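Local coordinates for Cd1 (Flavonifractor plautii, PDB 7D39), which binds flavin mononucleotide and probably acts as an ene-reductase that starts the breakdown of flavones and flavonols in gut bacteria, at residues 166-171 with 207-212; 138-143 with 195-200; 41-46 with 98-103. One frame throughout, in Å; residues are numbered along the deposited sequence.

Contact 1. Residues 166-171 with 207-212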
loop_
_atom_site.group_PDB
_atom_site.type_symbol
_atom_site.label_atom_id
_atom_site.label_comp_id
_atom_site.label_asym_id
_atom_site.label_seq_id
_atom_site.Cartn_x
_atom_site.Cartn_y
_atom_site.Cartn_z
ATOM N N TRP A 166 0.509 6.808 4.528
ATOM C CA TRP A 166 0.982 7.829 3.606
ATOM C C TRP A 166 -0.182 8.400 2.809
ATOM O O TRP A 166 -1.152 7.704 2.492
ATOM C CB TRP A 166 2.023 7.241 2.658
ATOM C CG TRP A 166 3.303 6.924 3.322
ATOM C CD1 TRP A 166 3.722 7.372 4.529
ATOM C CD2 TRP A 166 4.341 6.087 2.817
ATOM N NE1 TRP A 166 4.960 6.884 4.808
ATOM C CE2 TRP A 166 5.365 6.081 3.775
ATOM C CE3 TRP A 166 4.510 5.351 1.644
ATOM C CZ2 TRP A 166 6.542 5.361 3.604
ATOM C CZ3 TRP A 166 5.681 4.637 1.473
ATOM C CH2 TRP A 166 6.684 4.647 2.451
ATOM N N LYS A 167 -0.082 9.679 2.464
ATOM C CA LYS A 167 -1.182 10.351 1.782
ATOM C C LYS A 167 -1.083 10.102 0.277
ATOM O O LYS A 167 -0.128 10.535 -0.373
ATOM C CB LYS A 167 -1.177 11.841 2.104
ATOM C CG LYS A 167 -2.192 12.640 1.296
ATOM C CD LYS A 167 -2.124 14.116 1.631
ATOM C CE LYS A 167 -2.806 14.436 2.958
ATOM N NZ LYS A 167 -2.006 15.400 3.778
ATOM N N VAL A 168 -2.073 9.404 -0.274
ATOM C CA VAL A 168 -2.113 9.111 -1.702
ATOM C C VAL A 168 -2.505 10.365 -2.473
ATOM O O VAL A 168 -3.495 11.023 -2.152
ATOM C CB VAL A 168 -3.093 7.960 -1.979
ATOM C CG1 VAL A 168 -3.160 7.623 -3.476
ATOM C CG2 VAL A 168 -2.694 6.728 -1.203
ATOM N N ILE A 169 -1.748 10.690 -3.520
ATOM C CA ILE A 169 -2.126 11.849 -4.319
ATOM C C ILE A 169 -2.831 11.408 -5.599
ATOM O O ILE A 169 -3.961 11.836 -5.875
ATOM C CB ILE A 169 -0.910 12.745 -4.607
ATOM C CG1 ILE A 169 -0.206 13.106 -3.295
ATOM C CG2 ILE A 169 -1.335 14.002 -5.374
ATOM C CD1 ILE A 169 -1.042 13.963 -2.339
ATOM N N ASP A 170 -2.186 10.545 -6.374
ATOM C CA ASP A 170 -2.810 9.927 -7.530
ATOM C C ASP A 170 -2.731 8.410 -7.416
ATOM O O ASP A 170 -1.852 7.873 -6.745
ATOM C CB ASP A 170 -2.156 10.400 -8.836
ATOM C CG ASP A 170 -2.689 11.753 -9.281
ATOM O OD1 ASP A 170 -3.893 11.813 -9.613
ATOM O OD2 ASP A 170 -1.915 12.740 -9.276
ATOM N N ASN A 171 -3.676 7.716 -8.076
ATOM C CA ASN A 171 -3.727 6.257 -8.067
ATOM C C ASN A 171 -4.374 5.829 -9.391
ATOM O O ASN A 171 -5.550 5.485 -9.483
ATOM C CB ASN A 171 -4.487 5.729 -6.851
ATOM C CG ASN A 171 -4.379 4.257 -6.721
ATOM O OD1 ASN A 171 -3.840 3.599 -7.603
ATOM N ND2 ASN A 171 -4.887 3.710 -5.625
ATOM N N ALA A 207 -1.420 19.081 1.176
ATOM C CA ALA A 207 -1.549 18.282 -0.034
ATOM C C ALA A 207 -2.921 17.627 -0.066
ATOM O O ALA A 207 -3.467 17.237 0.971
ATOM C CB ALA A 207 -0.448 17.220 -0.103
ATOM N N GLN A 208 -3.482 17.517 -1.264
ATOM C CA GLN A 208 -4.830 17.006 -1.450
ATOM C C GLN A 208 -4.855 15.913 -2.510
ATOM O O GLN A 208 -4.130 15.975 -3.503
ATOM C CB GLN A 208 -5.786 18.131 -1.847
ATOM C CG GLN A 208 -6.763 18.531 -0.754
ATOM C CD GLN A 208 -7.561 19.762 -1.134
ATOM O OE1 GLN A 208 -7.099 20.591 -1.921
ATOM N NE2 GLN A 208 -8.769 19.882 -0.592
ATOM N N TYR A 209 -5.709 14.922 -2.279
ATOM C CA TYR A 209 -5.940 13.840 -3.222
ATOM C C TYR A 209 -6.411 14.386 -4.565
ATOM O O TYR A 209 -7.260 15.276 -4.621
ATOM C CB TYR A 209 -6.975 12.893 -2.627
ATOM C CG TYR A 209 -7.418 11.749 -3.492
ATOM C CD1 TYR A 209 -8.729 11.661 -3.928
ATOM C CD2 TYR A 209 -6.547 10.730 -3.838
ATOM C CE1 TYR A 209 -9.161 10.598 -4.705
ATOM C CE2 TYR A 209 -6.966 9.666 -4.626
ATOM C CZ TYR A 209 -8.271 9.605 -5.049
ATOM O OH TYR A 209 -8.691 8.547 -5.814
ATOM N N GLN A 210 -5.852 13.855 -5.649
ATOM C CA GLN A 210 -6.145 14.320 -6.995
ATOM C C GLN A 210 -6.851 13.278 -7.839
ATOM O O GLN A 210 -7.130 13.537 -9.012
ATOM C CB GLN A 210 -4.850 14.731 -7.693
ATOM C CG GLN A 210 -4.157 15.869 -7.022
ATOM C CD GLN A 210 -4.993 17.126 -7.083
ATOM O OE1 GLN A 210 -5.599 17.432 -8.111
ATOM N NE2 GLN A 210 -5.054 17.846 -5.975
ATOM N N GLY A 211 -7.145 12.110 -7.282
ATOM C CA GLY A 211 -7.518 10.964 -8.074
ATOM C C GLY A 211 -9.008 10.848 -8.279
ATOM O O GLY A 211 -9.786 11.759 -8.011
ATOM N N ASP A 212 -9.397 9.700 -8.808
ATOM C CA ASP A 212 -10.796 9.373 -9.005
ATOM C C ASP A 212 -11.514 9.363 -7.664
ATOM O O ASP A 212 -10.982 8.874 -6.668
ATOM C CB ASP A 212 -10.869 8.010 -9.690
ATOM C CG ASP A 212 -12.261 7.439 -9.747
ATOM O OD1 ASP A 212 -13.241 8.194 -9.591
ATOM O OD2 ASP A 212 -12.357 6.213 -9.974
HETATM O O HOH W 1 -4.744 13.976 -11.074
#
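Ile169 has CG1 beside its backbone N (chi1 -53°) and CG2 anti to that N, and Gln210 has CG beside its own N (chi1 -63°); the two chains run alongside each other in one direction. Ile169 CG2 rests 3.8 Å from Gln210 CG, while Ile169 CD1 meets the methyl of Ala207, with CD1 and CB 4.0 Å apart. The one direct hydrogen bond joining 166-171 to 207-212 runs between backbones: Gln210 N donates to Ile169 O at 2.8 Å, nearly straight and in the plane of the carbonyl. The Tyr209 ring comes up to the same stretch of strand, and Val168 O lies at its edge, near the ring plane, 3.5 Å from Tyr209 CD2. Over the centre of one ring face sits Gly211 N, and His220 stacks on the ring. The aliphatic part of Lys167 runs past Ala207, its CD 3.5 Å from Ala207 O, while its ammonium bonds to Ile204 O. Asp170 OD1 approaches Gln210 CB at 3.6 Å, and water 1 donates to both Asp170 OD1 and Gln210 O, adding a second polar bridge beside the direct bond. Asp170 OD2 accepts from Asn196 ND2, so the carboxylate is shared between this bridge and helix 184-202. Gln210 folds back at chi2, and its NE2 bonds Gln208 O from above the carbonyl plane. The contact thus fastens the connection that follows helix 184-202 onto strand 167-174, an outermost strand of the parallel sheet. Lys167, Ile169 and Asp170 form backbone hydrogen bonds with Ile139 and Phe141 of strand 138-144; Ile169 and Ala207 both touch Ala200 of helix 184-202, whereas Val168 packs on Ala161 of helix 153-162.

Contact 2. Residues 138-143 with 195-200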
loop_
_atom_site.group_PDB
_atom_site.type_symbol
_atom_site.label_atom_id
_atom_site.label_comp_id
_atom_site.label_asym_id
_atom_site.label_seq_id
_atom_site.Cartn_x
_atom_site.Cartn_y
_atom_site.Cartn_z
ATOM N N VAL A 138 3.908 11.692 1.033
ATOM C CA VAL A 138 2.944 11.568 -0.061
ATOM C C VAL A 138 3.450 10.535 -1.056
ATOM O O VAL A 138 4.660 10.363 -1.239
ATOM C CB VAL A 138 2.679 12.911 -0.782
ATOM C CG1 VAL A 138 1.928 13.894 0.127
ATOM C CG2 VAL A 138 3.978 13.511 -1.274
ATOM N N ILE A 139 2.508 9.851 -1.709
ATOM C CA ILE A 139 2.814 8.777 -2.645
ATOM C C ILE A 139 1.737 8.753 -3.721
ATOM O O ILE A 139 0.561 9.008 -3.450
ATOM C CB ILE A 139 2.921 7.407 -1.935
ATOM C CG1 ILE A 139 3.354 6.309 -2.918
ATOM C CG2 ILE A 139 1.587 7.049 -1.248
ATOM C CD1 ILE A 139 4.068 5.123 -2.262
ATOM N N SER A 140 2.150 8.449 -4.946
ATOM C CA SER A 140 1.238 8.248 -6.056
ATOM C C SER A 140 1.598 6.956 -6.769
ATOM O O SER A 140 2.759 6.529 -6.777
ATOM C CB SER A 140 1.273 9.423 -7.029
ATOM O OG SER A 140 0.591 10.545 -6.472
ATOM N N PHE A 141 0.587 6.339 -7.371
ATOM C CA PHE A 141 0.733 5.050 -8.021
ATOM C C PHE A 141 0.242 5.125 -9.454
ATOM O O PHE A 141 -0.702 5.850 -9.769
ATOM C CB PHE A 141 -0.058 3.972 -7.284
ATOM C CG PHE A 141 0.376 3.769 -5.860
ATOM C CD1 PHE A 141 1.516 3.043 -5.574
ATOM C CD2 PHE A 141 -0.365 4.286 -4.817
ATOM C CE1 PHE A 141 1.910 2.841 -4.268
ATOM C CE2 PHE A 141 0.019 4.069 -3.494
ATOM C CZ PHE A 141 1.158 3.363 -3.230
HETATM N N MSE A 142 0.879 4.347 -10.308
HETATM C CA MSE A 142 0.387 4.138 -11.655
HETATM C C MSE A 142 0.423 2.641 -11.880
HETATM O O MSE A 142 1.431 2.014 -11.599
HETATM C CB MSE A 142 1.246 4.874 -12.675
HETATM C CG MSE A 142 1.355 6.370 -12.432
HETATM SE SE MSE A 142 2.383 7.276 -13.860
HETATM C CE MSE A 142 4.177 6.777 -13.273
ATOM N N SER A 143 -0.682 2.064 -12.338
ATOM C CA SER A 143 -0.741 0.655 -12.692
ATOM C C SER A 143 -0.899 0.564 -14.199
ATOM O O SER A 143 -1.805 1.184 -14.762
ATOM C CB SER A 143 -1.906 -0.053 -11.995
ATOM O OG SER A 143 -1.809 0.064 -10.592
ATOM N N ARG A 195 4.073 16.147 -11.722
ATOM C CA ARG A 195 3.849 17.496 -11.204
ATOM C C ARG A 195 3.077 17.444 -9.885
ATOM O O ARG A 195 3.425 18.126 -8.917
ATOM C CB ARG A 195 3.095 18.361 -12.227
ATOM C CG ARG A 195 3.920 18.885 -13.410
ATOM C CD ARG A 195 2.990 19.518 -14.447
ATOM N NE ARG A 195 3.692 20.303 -15.461
ATOM C CZ ARG A 195 3.191 20.608 -16.661
ATOM N NH1 ARG A 195 1.980 20.176 -17.007
ATOM N NH2 ARG A 195 3.902 21.335 -17.520
ATOM N N ASN A 196 2.025 16.628 -9.835
ATOM C CA ASN A 196 1.211 16.520 -8.630
ATOM C C ASN A 196 2.029 16.056 -7.428
ATOM O O ASN A 196 2.036 16.714 -6.380
ATOM C CB ASN A 196 0.039 15.582 -8.892
ATOM C CG ASN A 196 -0.938 16.167 -9.865
ATOM O OD1 ASN A 196 -0.754 17.290 -10.308
ATOM N ND2 ASN A 196 -1.976 15.422 -10.209
ATOM N N ILE A 197 2.726 14.921 -7.544
ATOM C CA ILE A 197 3.469 14.441 -6.381
ATOM C C ILE A 197 4.465 15.499 -5.915
ATOM O O ILE A 197 4.692 15.669 -4.710
ATOM C CB ILE A 197 4.156 13.093 -6.686
ATOM C CG1 ILE A 197 4.613 12.419 -5.394
ATOM C CG2 ILE A 197 5.351 13.280 -7.572
ATOM C CD1 ILE A 197 3.490 12.126 -4.413
ATOM N N ALA A 198 5.033 16.259 -6.850
ATOM C CA ALA A 198 6.009 17.279 -6.491
ATOM C C ALA A 198 5.360 18.425 -5.724
ATOM O O ALA A 198 5.874 18.858 -4.688
ATOM C CB ALA A 198 6.714 17.797 -7.748
ATOM N N GLU A 199 4.237 18.943 -6.221
ATOM C CA GLU A 199 3.554 20.010 -5.494
ATOM C C GLU A 199 3.150 19.531 -4.109
ATOM O O GLU A 199 3.367 20.228 -3.113
ATOM C CB GLU A 199 2.322 20.491 -6.261
ATOM C CG GLU A 199 2.577 20.961 -7.674
ATOM C CD GLU A 199 3.311 22.271 -7.720
ATOM O OE1 GLU A 199 4.293 22.430 -6.967
ATOM O OE2 GLU A 199 2.898 23.153 -8.500
ATOM N N ALA A 200 2.566 18.329 -4.034
ATOM C CA ALA A 200 2.099 17.790 -2.762
ATOM C C ALA A 200 3.216 17.751 -1.738
ATOM O O ALA A 200 3.008 18.086 -0.573
ATOM C CB ALA A 200 1.529 16.386 -2.969
#
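Val138 meets Ile197 and Ala200 where helix 184-202 covers the parallel sheet of a flavodoxin-like alpha/beta fold. The helix segment runs almost antiparallel to strand 138-143, at 171°, with the two axes 8.5 Å apart at closest approach. The tight part lies around the end of Ile197. CG1 of this residue is anti to the backbone N (chi1 -165°), and CD1 beyond it reaches the strand, 3.5 Å from Val138 CG2, closer than usual for two methyl carbons. Val138 and Ile197 pass alongside one another, pointing opposite ways. The same CD1 also lies 3.7 Å from Ile139 N, so one methyl spans side chain and backbone. Val138 serves both helix residues: CG2 meets the isoleucine methyl, and both CG1 and CG2 lie near Ala200 CB, CG1 nearest at 4.0 Å. No hydrogen bond joins the two segments, and all five touching residues are buried. By contrast, solvent is reached at Glu199, which is exposed and makes no contact with the strand, and in part at Arg195, which forms a salt bridge with Glu28. On the buried side Ile169 of the neighbouring strand touches Val138 and Ser140, and Ile197 also reaches Val84 on strand 82-88, so the helix spans several strands. The one side-chain hydroxyl in this apolar layer accepts a hydrogen bond from Asp170 N, and toward the helix Ser140 OG lies 3.9 Å from Ile197 CD1.

Contact 3. Residues 41-46 with 98-103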
loop_
_atom_site.group_PDB
_atom_site.type_symbol
_atom_site.label_atom_id
_atom_site.label_comp_id
_atom_site.label_asym_id
_atom_site.label_seq_id
_atom_site.Cartn_x
_atom_site.Cartn_y
_atom_site.Cartn_z
ATOM N N LEU A 41 17.065 -5.372 -7.736
ATOM C CA LEU A 41 17.049 -5.629 -6.302
ATOM C C LEU A 41 16.709 -7.090 -6.045
ATOM O O LEU A 41 16.004 -7.728 -6.834
ATOM C CB LEU A 41 16.031 -4.727 -5.591
ATOM C CG LEU A 41 16.412 -3.381 -4.964
ATOM C CD1 LEU A 41 17.456 -2.642 -5.743
ATOM C CD2 LEU A 41 15.158 -2.505 -4.797
ATOM N N HIS A 42 17.240 -7.624 -4.954
ATOM C CA HIS A 42 16.884 -8.962 -4.505
ATOM C C HIS A 42 16.012 -8.801 -3.272
ATOM O O HIS A 42 16.469 -8.305 -2.235
ATOM C CB HIS A 42 18.109 -9.820 -4.203
ATOM C CG HIS A 42 17.755 -11.143 -3.600
ATOM N ND1 HIS A 42 18.140 -11.509 -2.329
ATOM C CD2 HIS A 42 17.009 -12.167 -4.078
ATOM C CE1 HIS A 42 17.667 -12.714 -2.059
ATOM N NE2 HIS A 42 16.970 -13.131 -3.101
ATOM N N ILE A 43 14.756 -9.214 -3.390
ATOM C CA ILE A 43 13.790 -9.090 -2.313
ATOM C C ILE A 43 13.099 -10.437 -2.148
ATOM O O ILE A 43 12.466 -10.931 -3.088
ATOM C CB ILE A 43 12.778 -7.965 -2.592
ATOM C CG1 ILE A 43 13.510 -6.630 -2.653
ATOM C CG2 ILE A 43 11.732 -7.894 -1.517
ATOM C CD1 ILE A 43 12.679 -5.530 -3.178
ATOM N N GLU A 44 13.234 -11.029 -0.963
ATOM C CA GLU A 44 12.631 -12.319 -0.647
ATOM C C GLU A 44 11.191 -12.147 -0.184
ATOM O O GLU A 44 10.811 -11.098 0.347
ATOM C CB GLU A 44 13.413 -13.026 0.464
ATOM C CG GLU A 44 14.840 -13.382 0.118
ATOM C CD GLU A 44 14.943 -14.706 -0.590
ATOM O OE1 GLU A 44 15.391 -14.732 -1.756
ATOM O OE2 GLU A 44 14.564 -15.726 0.019
ATOM N N HIS A 45 10.398 -13.205 -0.367
ATOM C CA HIS A 45 9.018 -13.204 0.104
ATOM C C HIS A 45 8.962 -13.120 1.627
ATOM O O HIS A 45 9.838 -13.617 2.337
ATOM C CB HIS A 45 8.287 -14.480 -0.344
ATOM C CG HIS A 45 8.096 -14.594 -1.825
ATOM N ND1 HIS A 45 6.981 -14.115 -2.470
ATOM C CD2 HIS A 45 8.877 -15.141 -2.785
ATOM C CE1 HIS A 45 7.087 -14.348 -3.766
ATOM N NE2 HIS A 45 8.227 -14.971 -3.983
ATOM N N CYS A 46 7.898 -12.513 2.132
ATOM C CA CYS A 46 7.643 -12.507 3.569
ATOM C C CYS A 46 7.368 -13.932 4.047
ATOM O O CYS A 46 6.507 -14.630 3.495
ATOM C CB CYS A 46 6.465 -11.582 3.887
ATOM S SG CYS A 46 5.850 -11.600 5.608
ATOM N N PHE A 98 5.161 -6.503 -5.771
ATOM C CA PHE A 98 4.445 -5.427 -5.104
ATOM C C PHE A 98 3.709 -5.941 -3.866
ATOM O O PHE A 98 3.705 -5.286 -2.814
ATOM C CB PHE A 98 3.467 -4.773 -6.086
ATOM C CG PHE A 98 2.909 -3.472 -5.593
ATOM C CD1 PHE A 98 1.874 -3.445 -4.674
ATOM C CD2 PHE A 98 3.427 -2.270 -6.047
ATOM C CE1 PHE A 98 1.384 -2.247 -4.214
ATOM C CE2 PHE A 98 2.949 -1.069 -5.580
ATOM C CZ PHE A 98 1.926 -1.051 -4.669
ATOM N N HIS A 99 3.064 -7.098 -3.974
ATOM C CA HIS A 99 2.407 -7.683 -2.798
ATOM C C HIS A 99 3.408 -8.064 -1.713
ATOM O O HIS A 99 3.092 -7.962 -0.528
ATOM C CB HIS A 99 1.596 -8.905 -3.191
ATOM C CG HIS A 99 0.311 -8.575 -3.876
ATOM N ND1 HIS A 99 0.180 -8.551 -5.246
ATOM C CD2 HIS A 99 -0.909 -8.267 -3.380
ATOM C CE1 HIS A 99 -1.062 -8.235 -5.564
ATOM N NE2 HIS A 99 -1.740 -8.049 -4.450
ATOM N N THR A 100 4.608 -8.503 -2.093
ATOM C CA THR A 100 5.636 -8.839 -1.112
ATOM C C THR A 100 6.136 -7.597 -0.390
ATOM O O THR A 100 6.293 -7.610 0.833
ATOM C CB THR A 100 6.786 -9.563 -1.800
ATOM O OG1 THR A 100 6.359 -10.877 -2.111
ATOM C CG2 THR A 100 8.003 -9.666 -0.902
ATOM N N ILE A 101 6.371 -6.510 -1.131
ATOM C CA ILE A 101 6.732 -5.250 -0.496
ATOM C C ILE A 101 5.652 -4.826 0.491
ATOM O O ILE A 101 5.947 -4.361 1.598
ATOM C CB ILE A 101 6.999 -4.171 -1.568
ATOM C CG1 ILE A 101 8.315 -4.480 -2.287
ATOM C CG2 ILE A 101 7.033 -2.773 -0.950
ATOM C CD1 ILE A 101 8.486 -3.753 -3.616
ATOM N N THR A 102 4.382 -4.995 0.115
ATOM C CA THR A 102 3.298 -4.691 1.042
ATOM C C THR A 102 3.351 -5.601 2.278
ATOM O O THR A 102 3.246 -5.130 3.411
ATOM C CB THR A 102 1.940 -4.807 0.330
ATOM O OG1 THR A 102 1.878 -3.908 -0.788
ATOM C CG2 THR A 102 0.818 -4.455 1.273
ATOM N N ASP A 103 3.501 -6.913 2.079
ATOM C CA ASP A 103 3.627 -7.810 3.225
ATOM C C ASP A 103 4.724 -7.335 4.155
ATOM O O ASP A 103 4.576 -7.375 5.378
ATOM C CB ASP A 103 3.950 -9.244 2.788
ATOM C CG ASP A 103 2.894 -9.855 1.875
ATOM O OD1 ASP A 103 1.750 -9.349 1.827
ATOM O OD2 ASP A 103 3.229 -10.861 1.209
HETATM O O HOH W 2 5.778 -11.950 0.472
#
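The backbone of 41-46, which has no regular structure, passes helix segment 98-103 most closely where the CA atoms of His45 and Thr100 are 5.7 Å apart, the helix belonging to the flavodoxin-like alpha/beta fold and the loop following its strand 32-37. Thr100 carries most of the contact. Its CG2 is anti to the backbone N and its OG1 beside that N (chi1 -74°), which parts the two branches between different partners. The methyl, Thr100 CG2, lies 3.4 Å from Glu44 O and also touches Ile43 CG2 at 4.2 Å. The hydroxyl turns to His45, whose side chain crosses that of Thr100 at about a right angle, with His45 ND1 3.3 Å from Thr100 OG1. Water 2 ties the same region together, accepting from Cys46 N, donating to Asp103 OD2 and hydrogen-bonding Thr100 OG1. Thr100 OG1 has a further, weak bond to Gly96 O one turn back in the helix. An alanine in place of Thr100 would probably cost water 2 its bond to the hydroxyl and open a gap beside Glu44 O and Ile43 CG2. Thr100 is buried, whereas Glu44, His45, Cys46 and Asp103 are exposed. Ile43 also packs on Leu73 of helix 70-79 and on Leu97 and Arg104 of helix 96-109, and Arg104 bonds Glu44 O, so the loop rests between two helices. The side chain of His45 is about 13 Å from the bound flavin mononucleotide. At the far end of the contact, Cys46 CB lies 3.6 Å from Asp103 CB.

Contacts 1 and 2 form one continuous block, their centres 7 Å apart: strands 138-144 and 167-174 are neighbours in the parallel sheet, and helix 184-202 follows the second of them in the chain. Their segments alternate in sequence, and Asp170 connects the two contacts. Contact 3 closes earlier in the chain, with its centre 24 Å from contact 1 and 22 Å from contact 2. It touches contact 2 where Phe141 and Phe98 meet, with Phe141 CE1 and Phe98 CZ 3.9 Å apart, and does not touch contact 1. Together they tie the sheet's edge and a peripheral loop to the helices of the flavin-binding fold.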